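Local atomic coordinates of leucyl-trna synthetase (Plasmodium falciparum, PDB entry 5FOD), a protein that forms the editing domain of a cytosolic leucyl-tRNA synthetase, probably hydrolysing wrongly charged tRNA while the whole enzyme attaches leucine to its tRNA. Residues G120-N125 with R333-F338; F62-E67 with V180-K185. The protein carries 1 engineered substitution. One frame throughout, in Å; residues are numbered along the deposited sequence.

Interaction 1 of 2, residues G120-N125 with R333-F338; sequences GFDKQN and RNLDGF
The F338 ring packs against the loop backbone of F121-K123 and the side chain of Q124, and L335 adds a smaller contact with D122 and K123. F338 carries the largest share of the buried area. Its chi1 of -59° sets CG beside the backbone N, on a CB that already points toward 120-125. The far end of the ring comes up to two peptide oxygens: CE1 of F338 is 3.5 Å from O of D122, and CZ of F338 lies 3.6 Å from O of F121. Both oxygens approach obliquely, while CA of K123 sits at the ring edge. Q124 runs past F338 in the opposite direction, its amide plane turned 77° from the ring. In Q124, CG lies between the backbone N and the carbonyl carbon (chi1 74°), and the chain extends from there, with OE1 at the ring edge, 3.7 Å from CB of F338. That amide is held at both ends, NE2 by the carbonyl of Q164 and OE1, weakly, by the backbone N of L339. L335 closes the helix before it with a Schellman motif, at positive phi. Its CD1 touches OD2 of D122 at 3.5 Å, the two side chains crossing at about a right angle; CD1 and CD2 of L335 each lie 4.1 Å from CD of K123. The other carboxylate oxygen, OD1 of D122, forms a salt bridge with K12 and a hydrogen bond with N149; K12 also binds the carbonyl of L335. The contact thus sits where helix 320-333 leads into strand 337-341, which pairs with strand 7-15, against the loop leaving strand 114-120.

Interaction 2 of 2, residues F62-E67 with V180-K185; sequences FFTDFE and VFILNK
T64 and I182 exchange two hydrogen bonds that fasten the loop 62-67 to the chain entering strand 182-187. The backbone N of T64 donates to O of I182 (2.8 Å, 161° at the hydrogen), in the plane of that carbonyl. In return N of I182 donates to OG1 of T64 at 2.8 Å, the hydroxyl being set beside its own backbone N by chi1 of -55°. Water adds two bridges: one molecule donates to O of both T64 and I182, and a second links OG1 of T64 to O of V180. A CA-H...O contact runs from CA of N184 to O of F62 (3.2 Å). The contact joins a loop between helices 18-35 and 71-77 to strand 182-187 of the editing domain's large mixed sheet, which pairs antiparallel with 114-120; the chain turns a corner at L183. In a cation-pi contact, NZ of K185 stands over one face of F62, offset toward the rim, 4.4 Å from the ring centroid. The K185 chain bends at chi3 (80°), which places CE 3.4 Å from CD1 of F62. NZ also hydrogen-bonds OG1 of T61, and K185 has a second cation-pi partner in Y114. Among carbon contacts, CB of T64 meets the edge of the F181 ring, 3.8 Å from CD1 of F181. CB of F63 rests against a carbonyl, 3.3 Å from O of L183, and the F63 ring makes a T-shaped (edge-to-face) stack with W78.

From the N terminus, strand 7-15 and helix 18-35 lead into the loop 62-67. Strand 114-120 and its following loop 120-125 come next, then 180-185, and finally 333-338 near the C terminus. Interaction 2 closes a loop of 112 intervening residues and interaction 1 one of 207. The segments alternate, so the two closures cross rather than nest. Strand 114-120 connects them: it pairs with 182-187 of interaction 2 and runs out into the loop of interaction 1. Their centres lie about 23 Å apart and they do not touch. Interaction 2 ties the loop between two helices to the sheet; interaction 1 packs the start of the C-terminal strand and the end of helix 320-333 against the loop after 114-120.

Interaction 1 of 2, residues G120-N125 with R333-F338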
loop_
_atom_site.group_PDB
_atom_site.type_symbol
_atom_site.label_atom_id
_atom_site.label_comp_id
_atom_site.label_asym_id
_atom_site.label_seq_id
_atom_site.Cartn_x
_atom_site.Cartn_y
_atom_site.Cartn_z
ATOM N N GLY A 120 11.939 -5.541 7.546
ATOM C CA GLY A 120 12.643 -4.302 7.214
ATOM C C GLY A 120 12.706 -3.361 8.406
ATOM O O GLY A 120 12.149 -3.621 9.495
ATOM N N PHE A 121 13.383 -2.266 8.161
ATOM C CA PHE A 121 13.713 -1.237 9.136
ATOM C C PHE A 121 12.696 -0.136 9.058
ATOM O O PHE A 121 12.071 0.099 8.018
ATOM C CB PHE A 121 15.074 -0.622 8.805
ATOM C CG PHE A 121 16.179 -1.632 8.723
ATOM C CD1 PHE A 121 16.553 -2.345 9.863
ATOM C CD2 PHE A 121 16.817 -1.893 7.521
ATOM C CE1 PHE A 121 17.554 -3.289 9.795
ATOM C CE2 PHE A 121 17.836 -2.837 7.442
ATOM C CZ PHE A 121 18.206 -3.524 8.587
ATOM N N ASP A 122 12.556 0.539 10.178
ATOM C CA ASP A 122 11.654 1.648 10.334
ATOM C C ASP A 122 12.212 2.920 9.742
ATOM O O ASP A 122 11.475 3.802 9.407
ATOM C CB ASP A 122 11.395 1.847 11.825
ATOM C CG ASP A 122 10.154 2.637 12.101
ATOM O OD1 ASP A 122 9.017 2.166 11.774
ATOM O OD2 ASP A 122 10.336 3.743 12.655
ATOM N N LYS A 123 13.529 2.976 9.609
ATOM C CA LYS A 123 14.263 4.139 9.168
ATOM C C LYS A 123 15.240 3.645 8.113
ATOM O O LYS A 123 15.866 2.614 8.321
ATOM C CB LYS A 123 15.002 4.689 10.389
ATOM C CG LYS A 123 15.352 6.150 10.352
ATOM C CD LYS A 123 15.374 6.764 11.746
ATOM C CE LYS A 123 16.294 6.010 12.674
ATOM N NZ LYS A 123 16.443 6.762 13.928
ATOM N N GLN A 124 15.298 4.333 6.970
ATOM C CA GLN A 124 16.191 4.013 5.852
ATOM C C GLN A 124 17.561 4.706 5.891
ATOM O O GLN A 124 17.842 5.465 6.820
ATOM C CB GLN A 124 15.480 4.318 4.515
ATOM C CG GLN A 124 15.347 5.795 4.148
ATOM C CD GLN A 124 14.943 6.012 2.707
ATOM O OE1 GLN A 124 13.909 6.615 2.440
ATOM N NE2 GLN A 124 15.758 5.531 1.769
ATOM N N ASN A 125 18.397 4.410 4.878
ATOM C CA ASN A 125 19.773 4.991 4.684
ATOM C C ASN A 125 19.840 6.510 4.703
ATOM O O ASN A 125 20.652 7.086 5.431
ATOM C CB ASN A 125 20.378 4.542 3.338
ATOM C CG ASN A 125 20.812 3.094 3.336
ATOM O OD1 ASN A 125 20.789 2.425 4.371
ATOM N ND2 ASN A 125 21.207 2.591 2.161
ATOM N N ARG A 333 10.170 12.647 7.925
ATOM C CA ARG A 333 10.647 13.068 9.244
ATOM C C ARG A 333 9.903 12.377 10.389
ATOM O O ARG A 333 10.510 11.938 11.371
ATOM C CB ARG A 333 10.512 14.599 9.333
ATOM C CG ARG A 333 11.345 15.256 10.409
ATOM C CD ARG A 333 11.111 16.757 10.424
ATOM N NE ARG A 333 9.742 17.033 10.880
ATOM C CZ ARG A 333 8.738 17.555 10.160
ATOM N NH1 ARG A 333 8.896 17.945 8.882
ATOM N NH2 ARG A 333 7.540 17.712 10.748
ATOM N N ASN A 334 8.577 12.272 10.258
ATOM C CA ASN A 334 7.716 11.560 11.236
ATOM C C ASN A 334 7.764 10.039 11.187
ATOM O O ASN A 334 7.010 9.385 11.886
ATOM C CB ASN A 334 6.268 12.033 11.114
ATOM C CG ASN A 334 6.111 13.524 11.453
ATOM O OD1 ASN A 334 6.734 14.022 12.373
ATOM N ND2 ASN A 334 5.307 14.227 10.687
ATOM N N LEU A 335 8.629 9.483 10.361
ATOM C CA LEU A 335 8.786 8.037 10.185
ATOM C C LEU A 335 7.511 7.358 9.753
ATOM O O LEU A 335 7.299 6.197 10.044
ATOM C CB LEU A 335 9.405 7.386 11.442
ATOM C CG LEU A 335 10.755 7.990 11.892
ATOM C CD1 LEU A 335 11.439 7.078 12.910
ATOM C CD2 LEU A 335 11.699 8.244 10.753
ATOM N N ASP A 336 6.693 8.093 9.020
ATOM C CA ASP A 336 5.438 7.568 8.444
ATOM C C ASP A 336 5.608 7.041 7.000
ATOM O O ASP A 336 4.670 6.490 6.424
ATOM C CB ASP A 336 4.356 8.643 8.500
ATOM C CG ASP A 336 3.908 8.946 9.917
ATOM O OD1 ASP A 336 3.557 7.992 10.653
ATOM O OD2 ASP A 336 3.896 10.130 10.294
ATOM N N GLY A 337 6.813 7.166 6.443
ATOM C CA GLY A 337 7.094 6.773 5.089
ATOM C C GLY A 337 8.537 6.904 4.681
ATOM O O GLY A 337 9.420 7.136 5.497
ATOM N N PHE A 338 8.764 6.696 3.386
ATOM C CA PHE A 338 10.055 6.644 2.792
ATOM C C PHE A 338 9.981 7.300 1.450
ATOM O O PHE A 338 8.905 7.415 0.852
ATOM C CB PHE A 338 10.461 5.191 2.553
ATOM C CG PHE A 338 10.511 4.345 3.789
ATOM C CD1 PHE A 338 11.502 4.565 4.731
ATOM C CD2 PHE A 338 9.623 3.302 3.984
ATOM C CE1 PHE A 338 11.571 3.805 5.877
ATOM C CE2 PHE A 338 9.687 2.523 5.129
ATOM C CZ PHE A 338 10.673 2.776 6.079
#

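Interaction 2 of 2, residues F62-E67 with V180-K185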
loop_
_atom_site.group_PDB
_atom_site.type_symbol
_atom_site.label_atom_id
_atom_site.label_comp_id
_atom_site.label_asym_id
_atom_site.label_seq_id
_atom_site.Cartn_x
_atom_site.Cartn_y
_atom_site.Cartn_z
ATOM N N PHE A 62 7.858 -19.721 -2.305
ATOM C CA PHE A 62 6.803 -19.101 -1.483
ATOM C C PHE A 62 7.336 -18.457 -0.209
ATOM O O PHE A 62 6.917 -17.355 0.165
ATOM C CB PHE A 62 5.692 -20.091 -1.163
ATOM C CG PHE A 62 4.784 -20.394 -2.336
ATOM C CD1 PHE A 62 3.766 -19.497 -2.710
ATOM C CD2 PHE A 62 4.912 -21.598 -3.042
ATOM C CE1 PHE A 62 2.938 -19.789 -3.780
ATOM C CE2 PHE A 62 4.069 -21.902 -4.099
ATOM C CZ PHE A 62 3.093 -20.987 -4.482
ATOM N N PHE A 63 8.276 -19.137 0.428
ATOM C CA PHE A 63 9.015 -18.584 1.555
ATOM C C PHE A 63 10.434 -19.137 1.606
ATOM O O PHE A 63 10.667 -20.293 1.228
ATOM C CB PHE A 63 8.242 -18.872 2.868
ATOM C CG PHE A 63 8.061 -20.335 3.193
ATOM C CD1 PHE A 63 9.033 -21.030 3.898
ATOM C CD2 PHE A 63 6.885 -21.007 2.857
ATOM C CE1 PHE A 63 8.868 -22.371 4.234
ATOM C CE2 PHE A 63 6.696 -22.341 3.193
ATOM C CZ PHE A 63 7.698 -23.033 3.890
ATOM N N THR A 64 11.378 -18.325 2.073
ATOM C CA THR A 64 12.766 -18.760 2.225
ATOM C C THR A 64 12.834 -19.967 3.183
ATOM O O THR A 64 12.316 -19.924 4.278
ATOM C CB THR A 64 13.631 -17.651 2.767
ATOM O OG1 THR A 64 13.522 -16.494 1.934
ATOM C CG2 THR A 64 15.118 -18.106 2.881
ATOM N N ASP A 65 13.448 -21.070 2.743
ATOM C CA ASP A 65 13.475 -22.287 3.537
ATOM C C ASP A 65 14.355 -22.166 4.772
ATOM O O ASP A 65 15.349 -21.464 4.761
ATOM C CB ASP A 65 13.913 -23.502 2.711
ATOM C CG ASP A 65 12.743 -24.203 2.064
ATOM O OD1 ASP A 65 11.840 -24.666 2.808
ATOM O OD2 ASP A 65 12.709 -24.274 0.818
ATOM N N PHE A 66 13.969 -22.901 5.800
ATOM C CA PHE A 66 14.624 -22.898 7.072
ATOM C C PHE A 66 15.568 -24.096 7.089
ATOM O O PHE A 66 15.119 -25.208 6.807
ATOM C CB PHE A 66 13.588 -23.003 8.196
ATOM C CG PHE A 66 12.790 -21.734 8.406
ATOM C CD1 PHE A 66 13.326 -20.671 9.120
ATOM C CD2 PHE A 66 11.521 -21.602 7.858
ATOM C CE1 PHE A 66 12.594 -19.517 9.323
ATOM C CE2 PHE A 66 10.791 -20.443 8.040
ATOM C CZ PHE A 66 11.322 -19.394 8.770
ATOM N N GLU A 67 16.847 -23.856 7.410
ATOM C CA GLU A 67 17.878 -24.929 7.538
ATOM C C GLU A 67 17.775 -25.679 8.877
ATOM O O GLU A 67 17.159 -25.194 9.823
ATOM C CB GLU A 67 19.312 -24.395 7.389
ATOM C CG GLU A 67 19.556 -23.162 6.527
ATOM C CD GLU A 67 19.075 -23.274 5.094
ATOM O OE1 GLU A 67 18.361 -24.241 4.760
ATOM O OE2 GLU A 67 19.422 -22.372 4.289
ATOM N N VAL A 180 17.101 -12.122 -0.554
ATOM C CA VAL A 180 16.217 -11.345 0.283
ATOM C C VAL A 180 15.478 -12.433 1.039
ATOM O O VAL A 180 15.133 -13.481 0.473
ATOM C CB VAL A 180 15.265 -10.416 -0.531
ATOM C CG1 VAL A 180 14.073 -10.011 0.283
ATOM C CG2 VAL A 180 15.982 -9.167 -0.955
ATOM N N PHE A 181 15.249 -12.174 2.331
ATOM C CA PHE A 181 14.563 -13.068 3.228
ATOM C C PHE A 181 13.037 -12.909 3.045
ATOM O O PHE A 181 12.450 -11.874 3.408
ATOM C CB PHE A 181 14.967 -12.726 4.671
ATOM C CG PHE A 181 14.415 -13.631 5.713
ATOM C CD1 PHE A 181 14.143 -14.961 5.454
ATOM C CD2 PHE A 181 14.203 -13.142 6.999
ATOM C CE1 PHE A 181 13.629 -15.783 6.426
ATOM C CE2 PHE A 181 13.713 -13.979 7.997
ATOM C CZ PHE A 181 13.439 -15.298 7.710
ATOM N N ILE A 182 12.417 -13.928 2.457
ATOM C CA ILE A 182 11.010 -13.892 2.193
ATOM C C ILE A 182 10.290 -14.727 3.218
ATOM O O ILE A 182 10.497 -15.926 3.300
ATOM C CB ILE A 182 10.678 -14.442 0.784
ATOM C CG1 ILE A 182 11.351 -13.602 -0.286
ATOM C CG2 ILE A 182 9.184 -14.464 0.576
ATOM C CD1 ILE A 182 11.023 -12.114 -0.242
ATOM N N LEU A 183 9.389 -14.094 3.947
ATOM C CA LEU A 183 8.528 -14.804 4.932
ATOM C C LEU A 183 7.393 -15.550 4.305
ATOM O O LEU A 183 6.913 -16.565 4.838
ATOM C CB LEU A 183 7.914 -13.784 5.917
ATOM C CG LEU A 183 8.939 -12.916 6.682
ATOM C CD1 LEU A 183 8.233 -12.152 7.794
ATOM C CD2 LEU A 183 10.052 -13.763 7.255
ATOM N N ASN A 184 6.866 -14.975 3.235
ATOM C CA ASN A 184 5.718 -15.513 2.548
ATOM C C ASN A 184 5.552 -14.760 1.221
ATOM O O ASN A 184 6.208 -13.720 0.971
ATOM C CB ASN A 184 4.434 -15.371 3.393
ATOM C CG ASN A 184 3.534 -16.608 3.391
ATOM O OD1 ASN A 184 3.503 -17.372 2.467
ATOM N ND2 ASN A 184 2.777 -16.787 4.483
ATOM N N LYS A 185 4.689 -15.358 0.390
ATOM C CA LYS A 185 4.328 -14.861 -0.919
ATOM C C LYS A 185 2.874 -15.135 -1.089
ATOM O O LYS A 185 2.491 -16.283 -1.138
ATOM C CB LYS A 185 5.149 -15.553 -1.996
ATOM C CG LYS A 185 4.860 -15.043 -3.394
ATOM C CD LYS A 185 5.681 -15.807 -4.447
ATOM C CE LYS A 185 5.075 -17.152 -4.792
ATOM N NZ LYS A 185 5.462 -17.584 -6.176
HETATM O O HOH W 1 10.819 -17.733 5.519
HETATM O O HOH W 2 15.627 -16.106 0.011
#